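Local structure of pili retraction protein PilT (Thermus thermophilus, 5FL3) at residues A162-T167 / K180-Q185; I166-P171 / R186-D191. The protein probably binds and hydrolyses ATP to power the retraction of type IV pili. All coordinates share one frame; numbering follows the deposited sequence.

Contact 1 of 2, residues A162-T167 / K180-Q185; sequences AKNIIT and KSLVVQ
The carboxamide of Asn-164 meets Leu-182 through OD1, which comes 3.5 Å from Leu-182 CB, while Leu-182 CD1 stands off one side of the amide plane. Val-184 CG2 also approaches this OD1, at 4.0 Å, close to the amide plane and displaced to the side opposite Leu-182 CD1. CG lies anti to the backbone N (chi1 -173°), carrying the amide across to the neighbouring strand; ND2 is bonded to the backbone O of Asp-206. The two backbones form a parallel, hydrogen-bonded strand pair, 164-169 with 182-187, in the central sheet of a P-loop NTPase domain, with 182-187 outermost within this chain. Asn-164, Ile-166, Leu-182 and Val-184 occupy one face. Ile-165, Thr-167, Val-183 and Gln-185 occupy the other, where helix 146-160 packs on Ile-165, Thr-167 and Val-183. Ile-165 grips two residues of the partner strand: its N donates to Leu-182 O (2.7 Å), and its O receives Val-184 N in a nearly straight bond (172°). Leu-182 N to Lys-163 O and Thr-167 N to Val-184 O extend the ladder at its two ends. On the face that carries Ile-165 and Val-183, Ile-165 CD1 reaches Ser-181 CB at 3.7 Å and Val-183 CG2 at 4.1 Å. Ser-181 ties down the entrance to the pair, its OG taking Lys-163 N at 3.2 Å and also bonding Tyr-161 O. An alanine here would probably leave the Lys-163 amide and the Tyr-161 carbonyl without this shared partner, freeing the loop before strand 164-169 to shift. At the far end, Thr-167 and Gln-185 run side by side. Gln-185 NE2 is held by Phe-174 O, along with Glu-169, and OE1 by His-176 N, while Thr-167 OG1, its own partner Glu-169, rests 3.5 Å from Gln-185 CG.

Contact 2 of 2, residues I166-P171 / R186-D191; sequences ITIEDP and REVGLD
Val-188 forms the tight part of this contact, its side chain set against Ile-168 and Asp-170 just where strand 182-187 ends. Its CG2 lies beside the backbone N and meets Ile-168 CG2 at 3.9 Å, the two side chains crossing at about a right angle; Val-188 CB comes 3.8 Å from Asp-170 CB. Three parallel-sheet bonds back this packing: Arg-186 N to Thr-167 O, Glu-169 N to Arg-186 O, and Val-188 N to Glu-169 O, nearly straight (173°). Arg-186 CB lies 3.6 Å from Thr-167 O, and its chain, bent at chi2 and chi3, runs past Ile-166 to touch Thr-192 and Gln-205. On the other face, Thr-167 OG1 donates to Glu-169 OE2 (2.7 Å) from the anti side, 29° out of the carboxylate plane. Glu-187 OE2 sits 3.3 Å from Pro-171 CB and accepts Ile-172 N, just past the cis peptide that precedes Pro-171. Residues 166-171, ITIEDP, are consistent with the Asp box of secretion ATPases, which lies close to the nucleotide site. The solvent side is looser: a water donates to Asp-170 OD1 at 2.8 Å, its bond to Val-188 O being short and doubtful. Beyond, the chain turns back clear of 166-171, Glu-187 O accepting Leu-190 N and Asp-191 N. Phe-195 of helix 195-202 covers Ile-168, Asp-170 and Val-188, while strand 209-212 flanks strand 164-169 and places Met-211 against Thr-167 and Glu-169.

Contacts 1 and 2 are successive lengths of one strand pair, their centres 14 Å apart, and they share Ile-166 and Thr-167. Side chains bridge them as well: Gln-185 NE2 of contact 1 lies 2.9 Å from Glu-169 OE2 of contact 2, a probable hydrogen bond. This polar cluster lies near the nucleotide site without touching the P-loop. The Glu-169 side chain is about 7 Å from that of Ser-147, an ADP-binding residue at the start of helix 146-160. Measured to the bound ADP, the side chain of Pro-171 is about 9 Å away and that of Gln-185 about 13 Å, so neither residue touches the nucleotide, consistent with a place behind the first shell.

Contact 1 of 2, residues A162-T167 / K180-Q185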
loop_
_atom_site.group_PDB
_atom_site.type_symbol
_atom_site.label_atom_id
_atom_site.label_comp_id
_atom_site.label_asym_id
_atom_site.label_seq_id
_atom_site.Cartn_x
_atom_site.Cartn_y
_atom_site.Cartn_z
ATOM N N ALA A 162 8.455 -2.313 21.936
ATOM C CA ALA A 162 9.711 -3.035 21.740
ATOM C C ALA A 162 9.427 -4.413 21.132
ATOM O O ALA A 162 9.239 -5.396 21.842
ATOM C CB ALA A 162 10.469 -3.163 23.047
ATOM N N LYS A 163 9.397 -4.463 19.808
ATOM C CA LYS A 163 8.972 -5.653 19.106
ATOM C C LYS A 163 9.899 -6.039 17.967
ATOM O O LYS A 163 10.711 -5.241 17.483
ATOM C CB LYS A 163 7.550 -5.452 18.577
ATOM C CG LYS A 163 6.506 -5.636 19.659
ATOM C CD LYS A 163 5.188 -5.029 19.275
ATOM C CE LYS A 163 4.202 -5.116 20.445
ATOM N NZ LYS A 163 3.608 -6.479 20.595
ATOM N N ASN A 164 9.787 -7.287 17.547
ATOM C CA ASN A 164 10.479 -7.695 16.350
ATOM C C ASN A 164 9.509 -7.677 15.150
ATOM O O ASN A 164 8.569 -8.468 15.069
ATOM C CB ASN A 164 11.095 -9.066 16.555
ATOM C CG ASN A 164 11.970 -9.464 15.415
ATOM O OD1 ASN A 164 12.667 -8.619 14.829
ATOM N ND2 ASN A 164 11.940 -10.751 15.066
ATOM N N ILE A 165 9.735 -6.750 14.236
ATOM C CA ILE A 165 8.865 -6.540 13.083
ATOM C C ILE A 165 9.542 -7.023 11.823
ATOM O O ILE A 165 10.602 -6.505 11.458
ATOM C CB ILE A 165 8.529 -5.065 12.887
ATOM C CG1 ILE A 165 7.817 -4.481 14.122
ATOM C CG2 ILE A 165 7.723 -4.892 11.651
ATOM C CD1 ILE A 165 7.764 -2.935 14.096
ATOM N N ILE A 166 8.932 -8.007 11.163
ATOM C CA ILE A 166 9.495 -8.590 9.949
ATOM C C ILE A 166 8.570 -8.337 8.770
ATOM O O ILE A 166 7.411 -8.763 8.762
ATOM C CB ILE A 166 9.731 -10.100 10.110
ATOM C CG1 ILE A 166 10.539 -10.366 11.393
ATOM C CG2 ILE A 166 10.418 -10.686 8.869
ATOM C CD1 ILE A 166 10.782 -11.843 11.666
ATOM N N THR A 167 9.079 -7.621 7.782
ATOM C CA THR A 167 8.280 -7.268 6.621
ATOM C C THR A 167 8.804 -8.011 5.392
ATOM O O THR A 167 10.002 -8.243 5.276
ATOM C CB THR A 167 8.267 -5.717 6.381
ATOM O OG1 THR A 167 9.443 -5.301 5.680
ATOM C CG2 THR A 167 8.190 -4.973 7.696
ATOM N N LYS A 180 12.189 1.853 18.685
ATOM C CA LYS A 180 11.979 1.005 19.847
ATOM C C LYS A 180 11.915 -0.465 19.442
ATOM O O LYS A 180 12.172 -1.346 20.252
ATOM C CB LYS A 180 10.710 1.419 20.589
ATOM C CG LYS A 180 10.627 0.898 22.021
ATOM C CD LYS A 180 9.919 1.900 22.957
ATOM C CE LYS A 180 9.823 1.350 24.397
ATOM N NZ LYS A 180 9.430 2.395 25.399
ATOM N N SER A 181 11.570 -0.714 18.181
ATOM C CA SER A 181 11.446 -2.068 17.632
ATOM C C SER A 181 12.591 -2.423 16.717
ATOM O O SER A 181 13.318 -1.550 16.268
ATOM C CB SER A 181 10.153 -2.218 16.838
ATOM O OG SER A 181 9.022 -2.098 17.663
ATOM N N LEU A 182 12.757 -3.715 16.459
ATOM C CA LEU A 182 13.554 -4.162 15.327
ATOM C C LEU A 182 12.645 -4.202 14.102
ATOM O O LEU A 182 11.503 -4.649 14.171
ATOM C CB LEU A 182 14.166 -5.536 15.565
ATOM C CG LEU A 182 15.141 -5.682 16.717
ATOM C CD1 LEU A 182 15.629 -7.133 16.785
ATOM C CD2 LEU A 182 16.288 -4.725 16.517
ATOM N N VAL A 183 13.141 -3.704 12.984
ATOM C CA VAL A 183 12.390 -3.752 11.753
ATOM C C VAL A 183 13.259 -4.455 10.728
ATOM O O VAL A 183 14.249 -3.902 10.264
ATOM C CB VAL A 183 11.980 -2.351 11.276
ATOM C CG1 VAL A 183 11.027 -2.451 10.094
ATOM C CG2 VAL A 183 11.302 -1.630 12.390
ATOM N N VAL A 184 12.898 -5.698 10.427
ATOM C CA VAL A 184 13.633 -6.551 9.512
ATOM C C VAL A 184 12.876 -6.528 8.210
ATOM O O VAL A 184 11.746 -7.009 8.145
ATOM C CB VAL A 184 13.740 -7.991 10.042
ATOM C CG1 VAL A 184 14.324 -8.915 8.992
ATOM C CG2 VAL A 184 14.573 -8.024 11.324
ATOM N N GLN A 185 13.490 -5.959 7.174
ATOM C CA GLN A 185 12.827 -5.802 5.874
ATOM C C GLN A 185 13.502 -6.623 4.775
ATOM O O GLN A 185 14.677 -6.440 4.439
ATOM C CB GLN A 185 12.772 -4.328 5.481
ATOM C CG GLN A 185 12.250 -3.431 6.601
ATOM C CD GLN A 185 12.028 -2.019 6.122
ATOM O OE1 GLN A 185 12.806 -1.115 6.433
ATOM N NE2 GLN A 185 10.973 -1.822 5.341
#

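Contact 2 of 2, residues I166-P171 / R186-D191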
loop_
_atom_site.group_PDB
_atom_site.type_symbol
_atom_site.label_atom_id
_atom_site.label_comp_id
_atom_site.label_asym_id
_atom_site.label_seq_id
_atom_site.Cartn_x
_atom_site.Cartn_y
_atom_site.Cartn_z
ATOM N N ILE A 166 8.932 -8.007 11.163
ATOM C CA ILE A 166 9.495 -8.590 9.949
ATOM C C ILE A 166 8.570 -8.337 8.770
ATOM O O ILE A 166 7.411 -8.763 8.762
ATOM C CB ILE A 166 9.731 -10.100 10.110
ATOM C CG1 ILE A 166 10.539 -10.366 11.393
ATOM C CG2 ILE A 166 10.418 -10.686 8.869
ATOM C CD1 ILE A 166 10.782 -11.843 11.666
ATOM N N THR A 167 9.079 -7.621 7.782
ATOM C CA THR A 167 8.280 -7.268 6.621
ATOM C C THR A 167 8.804 -8.011 5.392
ATOM O O THR A 167 10.002 -8.243 5.276
ATOM C CB THR A 167 8.267 -5.717 6.381
ATOM O OG1 THR A 167 9.443 -5.301 5.680
ATOM C CG2 THR A 167 8.190 -4.973 7.696
ATOM N N ILE A 168 7.894 -8.420 4.503
ATOM C CA ILE A 168 8.258 -9.085 3.247
ATOM C C ILE A 168 7.604 -8.320 2.103
ATOM O O ILE A 168 6.379 -8.250 2.000
ATOM C CB ILE A 168 7.850 -10.573 3.221
ATOM C CG1 ILE A 168 8.723 -11.383 4.194
ATOM C CG2 ILE A 168 8.082 -11.153 1.845
ATOM C CD1 ILE A 168 8.225 -11.422 5.574
ATOM N N GLU A 169 8.440 -7.725 1.262
ATOM C CA GLU A 169 8.014 -6.623 0.401
ATOM C C GLU A 169 8.466 -6.835 -1.012
ATOM O O GLU A 169 9.545 -7.393 -1.254
ATOM C CB GLU A 169 8.559 -5.272 0.908
ATOM C CG GLU A 169 7.966 -4.858 2.246
ATOM C CD GLU A 169 8.480 -3.537 2.750
ATOM O OE1 GLU A 169 8.012 -2.490 2.240
ATOM O OE2 GLU A 169 9.338 -3.555 3.668
ATOM N N ASP A 170 7.632 -6.364 -1.938
ATOM C CA ASP A 170 7.914 -6.489 -3.354
ATOM C C ASP A 170 7.380 -5.288 -4.134
ATOM O O ASP A 170 6.252 -5.330 -4.643
ATOM C CB ASP A 170 7.309 -7.785 -3.898
ATOM C CG ASP A 170 7.680 -8.035 -5.340
ATOM O OD1 ASP A 170 8.581 -7.337 -5.852
ATOM O OD2 ASP A 170 7.094 -8.947 -5.954
ATOM N N PRO A 171 8.182 -4.209 -4.210
ATOM C CA PRO A 171 9.500 -4.022 -3.568
ATOM C C PRO A 171 9.390 -3.278 -2.213
ATOM O O PRO A 171 8.279 -2.955 -1.788
ATOM C CB PRO A 171 10.245 -3.154 -4.586
ATOM C CG PRO A 171 9.133 -2.228 -5.091
ATOM C CD PRO A 171 7.814 -3.026 -5.013
ATOM N N ARG A 186 12.706 -7.518 4.211
ATOM C CA ARG A 186 13.161 -8.533 3.287
ATOM C C ARG A 186 12.528 -8.334 1.912
ATOM O O ARG A 186 11.329 -8.522 1.751
ATOM C CB ARG A 186 12.834 -9.916 3.862
ATOM C CG ARG A 186 13.969 -10.430 4.675
ATOM C CD ARG A 186 13.620 -11.297 5.837
ATOM N NE ARG A 186 13.310 -12.680 5.513
ATOM C CZ ARG A 186 14.074 -13.566 4.863
ATOM N NH1 ARG A 186 15.264 -13.267 4.363
ATOM N NH2 ARG A 186 13.603 -14.795 4.708
ATOM N N GLU A 187 13.341 -7.953 0.930
ATOM C CA GLU A 187 12.845 -7.642 -0.414
ATOM C C GLU A 187 12.759 -8.910 -1.260
ATOM O O GLU A 187 13.731 -9.672 -1.351
ATOM C CB GLU A 187 13.751 -6.596 -1.095
ATOM C CG GLU A 187 13.033 -5.721 -2.115
ATOM C CD GLU A 187 13.677 -4.348 -2.319
ATOM O OE1 GLU A 187 14.897 -4.193 -2.078
ATOM O OE2 GLU A 187 12.955 -3.411 -2.732
ATOM N N VAL A 188 11.591 -9.138 -1.859
ATOM C CA VAL A 188 11.374 -10.301 -2.716
ATOM C C VAL A 188 12.230 -10.181 -3.973
ATOM O O VAL A 188 12.256 -9.132 -4.615
ATOM C CB VAL A 188 9.897 -10.446 -3.114
ATOM C CG1 VAL A 188 9.744 -11.465 -4.219
ATOM C CG2 VAL A 188 9.029 -10.802 -1.885
ATOM N N GLY A 189 12.952 -11.247 -4.292
ATOM C CA GLY A 189 13.876 -11.254 -5.407
ATOM C C GLY A 189 15.319 -10.988 -4.999
ATOM O O GLY A 189 16.238 -11.222 -5.788
ATOM N N LEU A 190 15.522 -10.478 -3.787
ATOM C CA LEU A 190 16.866 -10.119 -3.319
ATOM C C LEU A 190 17.174 -10.780 -1.975
ATOM O O LEU A 190 18.152 -11.520 -1.833
ATOM C CB LEU A 190 17.009 -8.588 -3.198
ATOM C CG LEU A 190 16.589 -7.734 -4.403
ATOM C CD1 LEU A 190 16.276 -6.262 -4.013
ATOM C CD2 LEU A 190 17.686 -7.790 -5.450
ATOM N N ASP A 191 16.318 -10.507 -0.993
ATOM C CA ASP A 191 16.476 -11.035 0.355
ATOM C C ASP A 191 15.850 -12.411 0.547
ATOM O O ASP A 191 16.336 -13.213 1.350
ATOM C CB ASP A 191 15.867 -10.070 1.352
ATOM C CG ASP A 191 16.499 -8.713 1.281
ATOM O OD1 ASP A 191 17.748 -8.662 1.233
ATOM O OD2 ASP A 191 15.746 -7.714 1.250
HETATM O O HOH W 1 11.096 -6.909 -4.762
#